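Long-range contacts in envelope polyprotein (Puumala orthohantavirus, PDB 5FXU), which yields the Gn envelope glycoprotein, which forms part of the antigenic hantaviral surface and probably acts with its partner Gc in cell entry: residues C9-G14 with E154-V159; L19-V24 with R192-A197; I186-V191 with T346-L351; K210-L215 with E253-M258. All blocks are in the same frame, centred on the assembly; numbering follows the deposited sequence.

Interaction 1: residues C9-G14 with E154-V159; sequences CPHTIG and EKTYCV
Cys9 and Lys155 form a parallel beta bridge where strand 3-9 runs beside strand 147-155, at one border of a four-stranded mixed sheet of the Gn head. Two backbone bonds frame it. Cys9 N donates to Glu154 O at 2.8 Å, nearly straight at 173°. Thr156 N returns to Cys9 O at 3.1 Å and is more bent, 140°. On the face shared by Cys9 and Lys155, Cys9 CB lies 4.0 Å from Lys155 CD. The lysine chain bends at chi2 (-52°), which turns CD toward the cysteine. Its NZ is hydrogen-bonded to the backbone oxygen of Cys134, the residue that also forms the disulfide with Cys9. Beyond the bridge both chains leave the sheet. The methyl CG2 of Thr156 packs 3.4 Å from Cys9 O. Its hydroxyl OG1 has Glu8 as partner and also takes a weak bond from Cys158 N. The imidazole of His11 reaches over to the turn at Cys158, but its very short approach to that carbonyl is doubtful in the model. The contact thus combines backbone pairing with covalent links. One disulfide, Cys9 to Cys134, starts on the bridge residue itself. The other, Cys158 to Cys168, starts in the loop after strand 147-155, so the contact is cross-linked to two other parts of the chain, although several of its side chains are exposed.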
loop_
_atom_site.group_PDB
_atom_site.type_symbol
_atom_site.label_atom_id
_atom_site.label_comp_id
_atom_site.label_asym_id
_atom_site.label_seq_id
_atom_site.Cartn_x
_atom_site.Cartn_y
_atom_site.Cartn_z
ATOM N N CYS A 9 -3.598 -12.925 -16.368
ATOM C CA CYS A 9 -4.754 -12.545 -17.198
ATOM C C CYS A 9 -5.896 -13.567 -17.149
ATOM O O CYS A 9 -5.672 -14.738 -17.440
ATOM C CB CYS A 9 -4.278 -12.390 -18.647
ATOM S SG CYS A 9 -3.211 -10.951 -18.834
ATOM N N PRO A 10 -7.128 -13.131 -16.826
ATOM C CA PRO A 10 -8.268 -14.065 -16.931
ATOM C C PRO A 10 -8.638 -14.435 -18.364
ATOM O O PRO A 10 -8.220 -13.729 -19.276
ATOM C CB PRO A 10 -9.421 -13.283 -16.290
ATOM C CG PRO A 10 -8.784 -12.140 -15.569
ATOM C CD PRO A 10 -7.588 -11.801 -16.397
ATOM N N HIS A 11 -9.436 -15.500 -18.559
ATOM C CA HIS A 11 -9.926 -15.892 -19.917
ATOM C C HIS A 11 -10.902 -14.906 -20.526
ATOM O O HIS A 11 -10.843 -14.680 -21.725
ATOM C CB HIS A 11 -10.562 -17.273 -19.939
ATOM C CG HIS A 11 -9.580 -18.373 -19.741
ATOM N ND1 HIS A 11 -8.730 -18.814 -20.733
ATOM C CD2 HIS A 11 -9.285 -19.100 -18.642
ATOM C CE1 HIS A 11 -7.960 -19.778 -20.255
ATOM N NE2 HIS A 11 -8.279 -19.971 -18.990
ATOM N N THR A 12 -11.787 -14.331 -19.711
ATOM C CA THR A 12 -12.763 -13.316 -20.163
ATOM C C THR A 12 -12.678 -12.019 -19.352
ATOM O O THR A 12 -12.125 -11.982 -18.247
ATOM C CB THR A 12 -14.230 -13.825 -20.080
ATOM O OG1 THR A 12 -14.647 -13.934 -18.706
ATOM C CG2 THR A 12 -14.397 -15.182 -20.796
ATOM N N ILE A 13 -13.249 -10.960 -19.910
ATOM C CA ILE A 13 -13.397 -9.692 -19.190
ATOM C C ILE A 13 -14.555 -9.799 -18.186
ATOM O O ILE A 13 -14.443 -9.312 -17.059
ATOM C CB ILE A 13 -13.596 -8.494 -20.160
ATOM C CG1 ILE A 13 -12.372 -8.367 -21.082
ATOM C CG2 ILE A 13 -13.817 -7.185 -19.387
ATOM C CD1 ILE A 13 -12.522 -7.372 -22.210
ATOM N N GLY A 14 -15.662 -10.415 -18.611
ATOM C CA GLY A 14 -16.814 -10.635 -17.745
ATOM C C GLY A 14 -17.601 -9.363 -17.489
ATOM O O GLY A 14 -17.941 -8.636 -18.420
ATOM N N GLU A 154 0.423 -12.938 -18.712
ATOM C CA GLU A 154 0.406 -14.381 -18.901
ATOM C C GLU A 154 -1.002 -14.897 -18.683
ATOM O O GLU A 154 -1.655 -14.502 -17.712
ATOM C CB GLU A 154 1.372 -15.020 -17.906
ATOM C CG GLU A 154 2.095 -16.274 -18.409
ATOM C CD GLU A 154 3.585 -16.290 -18.050
ATOM O OE1 GLU A 154 3.936 -15.949 -16.891
ATOM O OE2 GLU A 154 4.398 -16.618 -18.949
ATOM N N LYS A 155 -1.471 -15.754 -19.592
ATOM C CA LYS A 155 -2.852 -16.235 -19.554
ATOM C C LYS A 155 -2.965 -17.364 -18.534
ATOM O O LYS A 155 -2.062 -18.186 -18.390
ATOM C CB LYS A 155 -3.412 -16.637 -20.933
ATOM C CG LYS A 155 -2.994 -15.801 -22.149
ATOM C CD LYS A 155 -3.209 -14.292 -21.954
ATOM C CE LYS A 155 -2.545 -13.447 -23.053
ATOM N NZ LYS A 155 -2.027 -12.129 -22.567
ATOM N N THR A 156 -4.065 -17.363 -17.785
ATOM C CA THR A 156 -4.197 -18.233 -16.616
ATOM C C THR A 156 -4.445 -19.699 -17.007
ATOM O O THR A 156 -5.168 -19.993 -17.960
ATOM C CB THR A 156 -5.275 -17.714 -15.619
ATOM O OG1 THR A 156 -5.258 -18.499 -14.432
ATOM C CG2 THR A 156 -6.670 -17.749 -16.192
ATOM N N TYR A 157 -3.811 -20.602 -16.259
ATOM C CA TYR A 157 -4.091 -22.052 -16.307
ATOM C C TYR A 157 -5.537 -22.448 -16.026
ATOM O O TYR A 157 -5.943 -23.524 -16.418
ATOM C CB TYR A 157 -3.198 -22.795 -15.301
ATOM C CG TYR A 157 -1.813 -23.038 -15.807
ATOM C CD1 TYR A 157 -1.524 -24.178 -16.574
ATOM C CD2 TYR A 157 -0.783 -22.137 -15.536
ATOM C CE1 TYR A 157 -0.244 -24.412 -17.053
ATOM C CE2 TYR A 157 0.501 -22.364 -16.007
ATOM C CZ TYR A 157 0.763 -23.504 -16.768
ATOM O OH TYR A 157 2.031 -23.732 -17.239
ATOM N N CYS A 158 -6.289 -21.600 -15.330
ATOM C CA CYS A 158 -7.631 -21.941 -14.848
ATOM C C CYS A 158 -8.707 -21.638 -15.886
ATOM O O CYS A 158 -8.450 -20.907 -16.820
ATOM C CB CYS A 158 -7.884 -21.178 -13.541
ATOM S SG CYS A 158 -6.473 -21.338 -12.400
ATOM N N VAL A 159 -9.893 -22.214 -15.706
ATOM C CA VAL A 159 -11.050 -21.965 -16.595
ATOM C C VAL A 159 -12.027 -20.929 -16.037
ATOM O O VAL A 159 -12.638 -20.196 -16.802
ATOM C CB VAL A 159 -11.812 -23.248 -17.039
ATOM C CG1 VAL A 159 -12.147 -24.137 -15.860
ATOM C CG2 VAL A 159 -13.084 -22.934 -17.853
#

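Interaction 2: residues L19-V24 with R192-A197; sequences LVIGSV and RCFLIA
Ile21 packs against the guanidinium of Arg192 in the tight part of this buried contact. Strands 19-24 and 192-197 run almost perpendicular, 89° between their directions, with axes 10.0 Å apart. Only side chains and a water span that gap. Ile21 CG1 sits 4.1 Å above the guanidinium plane, over its centre. The CG2 branch lies 3.7 Å from Arg192 NH2. With CG1 anti to the backbone N (chi1 -179°) and the chain extended, CD1 comes 3.9 Å from Arg192 CB. The same methyl meets the edge of the Phe194 ring, 4.1 Å from CE1. Phe194 in turn makes an edge-to-face contact with Phe126, on the strand that pairs with 19-30. On the polar side this packing gives way to a hydrogen bond and a bridging water. Arg192 NH1 donates to Ser23 OG at 3.0 Å, with an N-H...O angle of 147°. The hydroxyl lies in the guanidinium plane. A water, also in that plane, donates to Ile21 O at 2.7 Å and accepts from Arg192 NH2 at 3.0 Å. NH2 has a further partner in the backbone oxygen of Gly235. This contact joins two strands that do not pair with each other in the Gn head. Apolar packing over a face and hydrogen bonds at the edge together fix the rotation of the guanidinium. No acidic side chain faces the arginine across the two segments; neutral oxygens accept from NH1 and NH2, and their dipoles probably help to offset its buried charge.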
loop_
_atom_site.group_PDB
_atom_site.type_symbol
_atom_site.label_atom_id
_atom_site.label_comp_id
_atom_site.label_asym_id
_atom_site.label_seq_id
_atom_site.Cartn_x
_atom_site.Cartn_y
_atom_site.Cartn_z
ATOM N N LEU A 19 -10.083 -5.091 -12.329
ATOM C CA LEU A 19 -8.772 -4.605 -12.699
ATOM C C LEU A 19 -7.774 -5.722 -12.509
ATOM O O LEU A 19 -7.961 -6.563 -11.624
ATOM C CB LEU A 19 -8.390 -3.429 -11.813
ATOM C CG LEU A 19 -9.298 -2.205 -11.801
ATOM C CD1 LEU A 19 -8.840 -1.260 -10.721
ATOM C CD2 LEU A 19 -9.248 -1.497 -13.131
ATOM N N VAL A 20 -6.707 -5.724 -13.307
ATOM C CA VAL A 20 -5.544 -6.559 -13.021
ATOM C C VAL A 20 -4.574 -5.766 -12.147
ATOM O O VAL A 20 -4.519 -4.567 -12.224
ATOM C CB VAL A 20 -4.795 -7.088 -14.283
ATOM C CG1 VAL A 20 -5.597 -8.179 -14.958
ATOM C CG2 VAL A 20 -4.455 -5.993 -15.281
ATOM N N ILE A 21 -3.810 -6.468 -11.326
ATOM C CA ILE A 21 -2.771 -5.871 -10.503
ATOM C C ILE A 21 -1.569 -6.775 -10.458
ATOM O O ILE A 21 -1.706 -7.990 -10.385
ATOM C CB ILE A 21 -3.258 -5.602 -9.066
ATOM C CG1 ILE A 21 -2.139 -4.955 -8.220
ATOM C CG2 ILE A 21 -3.828 -6.864 -8.411
ATOM C CD1 ILE A 21 -2.640 -4.363 -6.928
ATOM N N GLY A 22 -0.393 -6.178 -10.487
ATOM C CA GLY A 22 0.854 -6.895 -10.199
ATOM C C GLY A 22 1.834 -5.993 -9.458
ATOM O O GLY A 22 1.646 -4.783 -9.383
ATOM N N SER A 23 2.893 -6.570 -8.908
ATOM C CA SER A 23 3.869 -5.762 -8.176
ATOM C C SER A 23 5.172 -6.473 -8.083
ATOM O O SER A 23 5.197 -7.677 -8.084
ATOM C CB SER A 23 3.353 -5.350 -6.770
ATOM O OG SER A 23 3.117 -6.463 -5.912
ATOM N N VAL A 24 6.255 -5.722 -8.014
ATOM C CA VAL A 24 7.574 -6.313 -7.833
ATOM C C VAL A 24 8.446 -5.411 -6.940
ATOM O O VAL A 24 8.397 -4.210 -7.078
ATOM C CB VAL A 24 8.256 -6.583 -9.192
ATOM C CG1 VAL A 24 8.496 -5.305 -9.988
ATOM C CG2 VAL A 24 9.573 -7.330 -8.988
ATOM N N ARG A 192 -3.846 -6.433 -1.792
ATOM C CA ARG A 192 -3.011 -5.222 -1.855
ATOM C C ARG A 192 -3.871 -3.975 -1.782
ATOM O O ARG A 192 -4.812 -3.846 -2.542
ATOM C CB ARG A 192 -2.174 -5.191 -3.138
ATOM C CG ARG A 192 -0.984 -6.114 -3.071
ATOM C CD ARG A 192 -0.369 -6.635 -4.348
ATOM N NE ARG A 192 -1.114 -7.609 -5.138
ATOM C CZ ARG A 192 -0.609 -8.269 -6.170
ATOM N NH1 ARG A 192 0.658 -8.094 -6.542
ATOM N NH2 ARG A 192 -1.377 -9.128 -6.823
ATOM N N CYS A 193 -3.521 -3.087 -0.851
ATOM C CA CYS A 193 -4.322 -1.934 -0.485
ATOM C C CYS A 193 -3.522 -0.640 -0.506
ATOM O O CYS A 193 -2.366 -0.630 -0.123
ATOM C CB CYS A 193 -4.850 -2.094 0.944
ATOM S SG CYS A 193 -5.863 -3.536 1.225
ATOM N N PHE A 194 -4.180 0.440 -0.920
ATOM C CA PHE A 194 -3.574 1.763 -1.059
ATOM C C PHE A 194 -4.368 2.735 -0.224
ATOM O O PHE A 194 -5.590 2.733 -0.257
ATOM C CB PHE A 194 -3.523 2.173 -2.537
ATOM C CG PHE A 194 -2.853 1.136 -3.385
ATOM C CD1 PHE A 194 -3.560 -0.001 -3.796
ATOM C CD2 PHE A 194 -1.507 1.221 -3.668
ATOM C CE1 PHE A 194 -2.921 -1.014 -4.506
ATOM C CE2 PHE A 194 -0.869 0.222 -4.399
ATOM C CZ PHE A 194 -1.558 -0.903 -4.806
ATOM N N LEU A 195 -3.659 3.528 0.566
ATOM C CA LEU A 195 -4.271 4.520 1.414
ATOM C C LEU A 195 -4.671 5.753 0.629
ATOM O O LEU A 195 -3.826 6.377 -0.023
ATOM C CB LEU A 195 -3.287 4.936 2.518
ATOM C CG LEU A 195 -3.846 5.931 3.524
ATOM C CD1 LEU A 195 -4.909 5.294 4.377
ATOM C CD2 LEU A 195 -2.738 6.392 4.427
ATOM N N ILE A 196 -5.928 6.148 0.758
ATOM C CA ILE A 196 -6.478 7.296 0.035
ATOM C C ILE A 196 -6.920 8.344 1.052
ATOM O O ILE A 196 -7.722 8.033 1.945
ATOM C CB ILE A 196 -7.710 6.873 -0.783
ATOM C CG1 ILE A 196 -7.451 5.627 -1.659
ATOM C CG2 ILE A 196 -8.250 8.032 -1.602
ATOM C CD1 ILE A 196 -6.320 5.754 -2.632
ATOM N N ALA A 197 -6.428 9.573 0.926
ATOM C CA ALA A 197 -6.894 10.693 1.741
ATOM C C ALA A 197 -8.182 11.279 1.174
ATOM O O ALA A 197 -8.242 11.680 0.007
ATOM C CB ALA A 197 -5.844 11.767 1.790
HETATM O O HOH W 1 -0.594 -10.294 -9.504
#

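Interaction 3: residues I186-V191 with T346-L351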
loop_
_atom_site.group_PDB
_atom_site.type_symbol
_atom_site.label_atom_id
_atom_site.label_comp_id
_atom_site.label_asym_id
_atom_site.label_seq_id
_atom_site.Cartn_x
_atom_site.Cartn_y
_atom_site.Cartn_z
ATOM N N ILE A 186 -12.017 -23.234 1.049
ATOM C CA ILE A 186 -11.409 -22.031 1.597
ATOM C C ILE A 186 -9.989 -21.900 1.084
ATOM O O ILE A 186 -9.166 -22.753 1.346
ATOM C CB ILE A 186 -11.408 -22.060 3.135
ATOM C CG1 ILE A 186 -12.859 -22.051 3.637
ATOM C CG2 ILE A 186 -10.620 -20.881 3.714
ATOM C CD1 ILE A 186 -12.998 -22.242 5.133
ATOM N N VAL A 187 -9.696 -20.782 0.430
ATOM C CA VAL A 187 -8.368 -20.511 -0.106
ATOM C C VAL A 187 -7.869 -19.146 0.373
ATOM O O VAL A 187 -8.607 -18.164 0.411
ATOM C CB VAL A 187 -8.385 -20.576 -1.654
ATOM C CG1 VAL A 187 -7.012 -20.282 -2.210
ATOM C CG2 VAL A 187 -8.815 -21.966 -2.113
ATOM N N THR A 188 -6.607 -19.093 0.735
ATOM C CA THR A 188 -5.965 -17.861 1.187
ATOM C C THR A 188 -5.416 -17.065 0.004
ATOM O O THR A 188 -4.624 -17.600 -0.746
ATOM C CB THR A 188 -4.869 -18.209 2.184
ATOM O OG1 THR A 188 -5.505 -18.674 3.378
ATOM C CG2 THR A 188 -4.030 -17.035 2.513
ATOM N N VAL A 189 -5.852 -15.810 -0.153
ATOM C CA VAL A 189 -5.440 -14.977 -1.288
ATOM C C VAL A 189 -4.751 -13.690 -0.828
ATOM O O VAL A 189 -4.999 -13.185 0.265
ATOM C CB VAL A 189 -6.602 -14.602 -2.249
ATOM C CG1 VAL A 189 -7.275 -15.852 -2.773
ATOM C CG2 VAL A 189 -7.643 -13.727 -1.583
ATOM N N MET A 190 -3.922 -13.158 -1.706
ATOM C CA MET A 190 -3.249 -11.893 -1.491
ATOM C C MET A 190 -4.218 -10.729 -1.635
ATOM O O MET A 190 -5.102 -10.737 -2.490
ATOM C CB MET A 190 -2.092 -11.735 -2.469
ATOM C CG MET A 190 -1.298 -10.447 -2.284
ATOM S SD MET A 190 0.221 -10.285 -3.293
ATOM C CE MET A 190 1.296 -11.389 -2.396
ATOM N N VAL A 191 -4.032 -9.728 -0.781
ATOM C CA VAL A 191 -4.743 -8.471 -0.877
ATOM C C VAL A 191 -3.710 -7.368 -0.858
ATOM O O VAL A 191 -2.800 -7.399 -0.026
ATOM C CB VAL A 191 -5.742 -8.271 0.272
ATOM C CG1 VAL A 191 -6.574 -7.020 0.046
ATOM C CG2 VAL A 191 -6.736 -9.402 0.292
ATOM N N THR A 346 0.138 -5.001 2.205
ATOM C CA THR A 346 0.040 -6.267 1.519
ATOM C C THR A 346 -0.131 -7.350 2.581
ATOM O O THR A 346 0.637 -7.429 3.548
ATOM C CB THR A 346 1.280 -6.524 0.624
ATOM O OG1 THR A 346 1.405 -5.460 -0.343
ATOM C CG2 THR A 346 1.143 -7.822 -0.135
ATOM N N GLY A 347 -1.170 -8.166 2.409
ATOM C CA GLY A 347 -1.432 -9.290 3.294
ATOM C C GLY A 347 -2.272 -10.359 2.637
ATOM O O GLY A 347 -2.421 -10.374 1.427
ATOM N N PHE A 348 -2.788 -11.272 3.449
ATOM C CA PHE A 348 -3.526 -12.440 2.973
ATOM C C PHE A 348 -4.800 -12.621 3.782
ATOM O O PHE A 348 -4.793 -12.425 4.993
ATOM C CB PHE A 348 -2.657 -13.688 3.054
ATOM C CG PHE A 348 -1.396 -13.581 2.248
ATOM C CD1 PHE A 348 -0.253 -12.999 2.787
ATOM C CD2 PHE A 348 -1.356 -14.033 0.932
ATOM C CE1 PHE A 348 0.918 -12.885 2.035
ATOM C CE2 PHE A 348 -0.187 -13.934 0.181
ATOM C CZ PHE A 348 0.948 -13.350 0.727
ATOM N N ILE A 349 -5.890 -12.970 3.101
ATOM C CA ILE A 349 -7.148 -13.309 3.758
ATOM C C ILE A 349 -7.715 -14.613 3.195
ATOM O O ILE A 349 -7.557 -14.905 1.989
ATOM C CB ILE A 349 -8.200 -12.175 3.653
ATOM C CG1 ILE A 349 -8.658 -11.946 2.205
ATOM C CG2 ILE A 349 -7.644 -10.895 4.260
ATOM C CD1 ILE A 349 -9.843 -11.013 2.062
ATOM N N PRO A 350 -8.380 -15.405 4.059
ATOM C CA PRO A 350 -9.069 -16.597 3.586
ATOM C C PRO A 350 -10.385 -16.241 2.901
ATOM O O PRO A 350 -11.144 -15.439 3.428
ATOM C CB PRO A 350 -9.311 -17.376 4.873
ATOM C CG PRO A 350 -9.451 -16.332 5.929
ATOM C CD PRO A 350 -8.523 -15.229 5.517
ATOM N N LEU A 351 -10.633 -16.807 1.724
ATOM C CA LEU A 351 -11.910 -16.635 1.040
ATOM C C LEU A 351 -12.645 -17.957 0.895
ATOM O O LEU A 351 -12.042 -18.963 0.538
ATOM C CB LEU A 351 -11.721 -16.066 -0.362
ATOM C CG LEU A 351 -11.222 -14.634 -0.495
ATOM C CD1 LEU A 351 -10.879 -14.219 -1.917
ATOM C CD2 LEU A 351 -12.238 -13.672 0.070
#
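Val189 and Leu351 meet at the apolar centre, on the face that also carries Val187, Val191 and Ile349. Their side chains cross at about a right angle. Val189 CG2 lies 3.3 Å from Leu351 CD1, closer than two methyls normally pack. It is the valine branch between the backbone N and the carbonyl carbon that makes this contact. Further along, Val191 CG2 packs 3.7 Å from Ile349 CG1. Val234 of the neighbouring strand 228-234 touches both Val189 and Leu351, and Phe169 of strand 167-171 also packs on Leu351. The two segments are antiparallel neighbours in the beta-sheet framework of the Gn head, with axes 4.4 Å apart at closest approach. Their register alternates regularly. Val187 with Leu351, Val189 with Ile349 and Val191 with Gly347 are hydrogen-bonded pairs. Thr188 with Pro350 and Met190 with Phe348 are non-hydrogen-bonded pairs. Pro350 has no N-H to give, but its non-hydrogen-bonded position needs none towards Thr188. On the Met190 and Phe348 face the methionine bends at chi3 (-76°), which puts CE 3.7 Å from Phe348 CZ. Thr188 CG2 lies 3.7 Å from Phe348 CB. At the 186 end, Ile186 CG2 and Pro350 CB lie side by side. Between the strands the backbone supplies the polar part, six hydrogen bonds. Val189 N donates to Ile349 O at 2.9 Å, and Val191 N to Gly347 O at 2.8 Å. Val187 O accepts from Leu351 N in an almost straight bond of 172°. At the outward polar edge, Phe348 N donates to the carboxylate of Glu265.

Interaction 4: residues K210-L215 with E253-M258; sequences KSFETL and EVLSRM
Phe212 and Leu255 meet where helices 208-216 and 249-260 pack across each other in the Gn head, an apolar helix-helix crossing beside the beta strands. The short segments cross at -77°, with axes 10.4 Å apart. No hydrogen bond spans them. The ring of Phe212 carries most of the contact. Leu255 sends its CD2 methyl over one face, 3.9 Å from the ring centroid and 29° off the normal, a CH-pi contact. The methyl is set off toward the outer end of the ring: its nearest atoms are CZ at 3.5 Å and CE1 at 3.6 Å. Phe212 CG lies anti to the carbonyl carbon, beside the backbone N (chi1 -76°), and the ring beyond it reaches the other helix although the bond to CB does not point there. His333 stacks on the same ring from outside the two helices. Met258 comes to the ring edge. Its CB is 3.6 Å from Phe212 CE1. Its sulfur lies in the ring plane, 5.1 Å from the centroid, an edge-on Met-aromatic contact. The far part of Met258 runs on to Trp345 and Cys193, so this residue joins the helix pair to the strands. Leu255 also touches Ile243, on strand 237-243. The outer part of the crossing is thinner and belongs to Leu215, an exposed residue. Only its CD2 branch comes close, meeting the backbone of the other helix 3.9 Å from Ser256 CA.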
loop_
_atom_site.group_PDB
_atom_site.type_symbol
_atom_site.label_atom_id
_atom_site.label_comp_id
_atom_site.label_asym_id
_atom_site.label_seq_id
_atom_site.Cartn_x
_atom_site.Cartn_y
_atom_site.Cartn_z
ATOM N N LYS A 210 -10.251 5.511 13.859
ATOM C CA LYS A 210 -11.326 5.162 14.804
ATOM C C LYS A 210 -11.875 3.764 14.556
ATOM O O LYS A 210 -12.172 3.041 15.519
ATOM C CB LYS A 210 -12.462 6.187 14.795
ATOM C CG LYS A 210 -12.068 7.557 15.356
ATOM C CD LYS A 210 -13.297 8.401 15.688
ATOM C CE LYS A 210 -12.958 9.737 16.420
ATOM N NZ LYS A 210 -11.863 9.807 17.455
ATOM N N SER A 211 -11.972 3.359 13.291
ATOM C CA SER A 211 -12.408 2.005 12.973
ATOM C C SER A 211 -11.454 0.985 13.532
ATOM O O SER A 211 -11.882 0.015 14.152
ATOM C CB SER A 211 -12.564 1.789 11.468
ATOM O OG SER A 211 -13.360 2.810 10.873
ATOM N N PHE A 212 -10.151 1.231 13.409
ATOM C CA PHE A 212 -9.157 0.324 13.991
ATOM C C PHE A 212 -9.267 0.280 15.512
ATOM O O PHE A 212 -9.159 -0.777 16.124
ATOM C CB PHE A 212 -7.716 0.720 13.582
ATOM C CG PHE A 212 -7.359 0.348 12.184
ATOM C CD1 PHE A 212 -7.117 -0.970 11.856
ATOM C CD2 PHE A 212 -7.284 1.308 11.187
ATOM C CE1 PHE A 212 -6.817 -1.324 10.565
ATOM C CE2 PHE A 212 -6.970 0.957 9.887
ATOM C CZ PHE A 212 -6.737 -0.362 9.576
ATOM N N GLU A 213 -9.448 1.444 16.118
ATOM C CA GLU A 213 -9.529 1.552 17.586
ATOM C C GLU A 213 -10.737 0.754 18.172
ATOM O O GLU A 213 -10.572 0.006 19.144
ATOM C CB GLU A 213 -9.508 3.033 17.996
ATOM C CG GLU A 213 -8.093 3.632 17.890
ATOM C CD GLU A 213 -8.034 5.159 17.910
ATOM O OE1 GLU A 213 -9.082 5.839 17.991
ATOM O OE2 GLU A 213 -6.904 5.685 17.857
ATOM N N THR A 214 -11.915 0.857 17.549
ATOM C CA THR A 214 -13.074 0.027 17.974
ATOM C C THR A 214 -12.746 -1.469 17.939
ATOM O O THR A 214 -13.140 -2.221 18.817
ATOM C CB THR A 214 -14.368 0.237 17.170
ATOM O OG1 THR A 214 -14.184 -0.193 15.811
ATOM C CG2 THR A 214 -14.836 1.688 17.243
ATOM N N LEU A 215 -12.005 -1.894 16.931
ATOM C CA LEU A 215 -11.665 -3.302 16.798
ATOM C C LEU A 215 -10.653 -3.809 17.844
ATOM O O LEU A 215 -10.759 -4.942 18.300
ATOM C CB LEU A 215 -11.154 -3.543 15.373
ATOM C CG LEU A 215 -10.854 -4.966 14.923
ATOM C CD1 LEU A 215 -12.077 -5.871 15.012
ATOM C CD2 LEU A 215 -10.336 -4.907 13.497
ATOM N N GLU A 253 -12.306 -8.904 7.272
ATOM C CA GLU A 253 -11.110 -9.706 7.270
ATOM C C GLU A 253 -9.839 -8.926 7.035
ATOM O O GLU A 253 -8.817 -9.204 7.686
ATOM C CB GLU A 253 -11.241 -10.839 6.261
ATOM C CG GLU A 253 -12.085 -11.955 6.818
ATOM C CD GLU A 253 -12.146 -13.146 5.912
ATOM O OE1 GLU A 253 -11.763 -13.059 4.707
ATOM O OE2 GLU A 253 -12.604 -14.179 6.444
ATOM N N VAL A 254 -9.891 -7.954 6.126
ATOM C CA VAL A 254 -8.721 -7.161 5.822
ATOM C C VAL A 254 -8.379 -6.285 7.020
ATOM O O VAL A 254 -7.214 -6.157 7.390
ATOM C CB VAL A 254 -8.913 -6.303 4.572
ATOM C CG1 VAL A 254 -7.768 -5.312 4.414
ATOM C CG2 VAL A 254 -9.002 -7.178 3.320
ATOM N N LEU A 255 -9.399 -5.674 7.619
ATOM C CA LEU A 255 -9.169 -4.828 8.764
ATOM C C LEU A 255 -8.573 -5.590 9.925
ATOM O O LEU A 255 -7.700 -5.047 10.590
ATOM C CB LEU A 255 -10.437 -4.133 9.240
ATOM C CG LEU A 255 -10.785 -2.881 8.462
ATOM C CD1 LEU A 255 -12.258 -2.590 8.679
ATOM C CD2 LEU A 255 -9.942 -1.688 8.886
ATOM N N SER A 256 -9.076 -6.799 10.196
ATOM C CA SER A 256 -8.528 -7.594 11.290
ATOM C C SER A 256 -7.053 -7.976 11.028
ATOM O O SER A 256 -6.215 -7.763 11.903
ATOM C CB SER A 256 -9.433 -8.766 11.666
ATOM O OG SER A 256 -9.660 -9.548 10.555
ATOM N N ARG A 257 -6.730 -8.424 9.814
ATOM C CA ARG A 257 -5.337 -8.724 9.473
ATOM C C ARG A 257 -4.462 -7.457 9.540
ATOM O O ARG A 257 -3.327 -7.534 9.983
ATOM C CB ARG A 257 -5.208 -9.419 8.133
ATOM C CG ARG A 257 -5.984 -10.717 8.007
ATOM C CD ARG A 257 -5.176 -12.001 8.141
ATOM N NE ARG A 257 -5.887 -13.306 8.288
ATOM C CZ ARG A 257 -7.204 -13.561 8.492
ATOM N NH1 ARG A 257 -8.187 -12.629 8.517
ATOM N NH2 ARG A 257 -7.568 -14.843 8.660
ATOM N N MET A 258 -4.994 -6.299 9.144
ATOM C CA MET A 258 -4.275 -5.036 9.326
ATOM C C MET A 258 -4.013 -4.750 10.794
ATOM O O MET A 258 -2.930 -4.322 11.147
ATOM C CB MET A 258 -5.018 -3.843 8.709
ATOM C CG MET A 258 -4.883 -3.737 7.197
ATOM S SD MET A 258 -5.907 -2.420 6.502
ATOM C CE MET A 258 -5.432 -2.492 4.782
#

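Interaction 2 is the most central, about 6 Å from the chain centre, and contains a buried arginine met by neutral oxygens and a water. Interactions 3 and 4 lie about 15 and 16 Å out and are partly buried; interaction 1, about 25 Å out, is the most peripheral. Strand 185-197 serves both interactions 2 and 3, which touch where Arg192 meets Thr346. Helix 249-260 of interaction 4 packs on the strands of both: Met258 and Val254 on Cys193, Arg257 on Pro350. Regular backbone pairing dominates interaction 3, a single bridge with neighbouring disulfides interaction 1, and apolar packing without a hydrogen bond across it interaction 4. Interaction 1 touches none of the others.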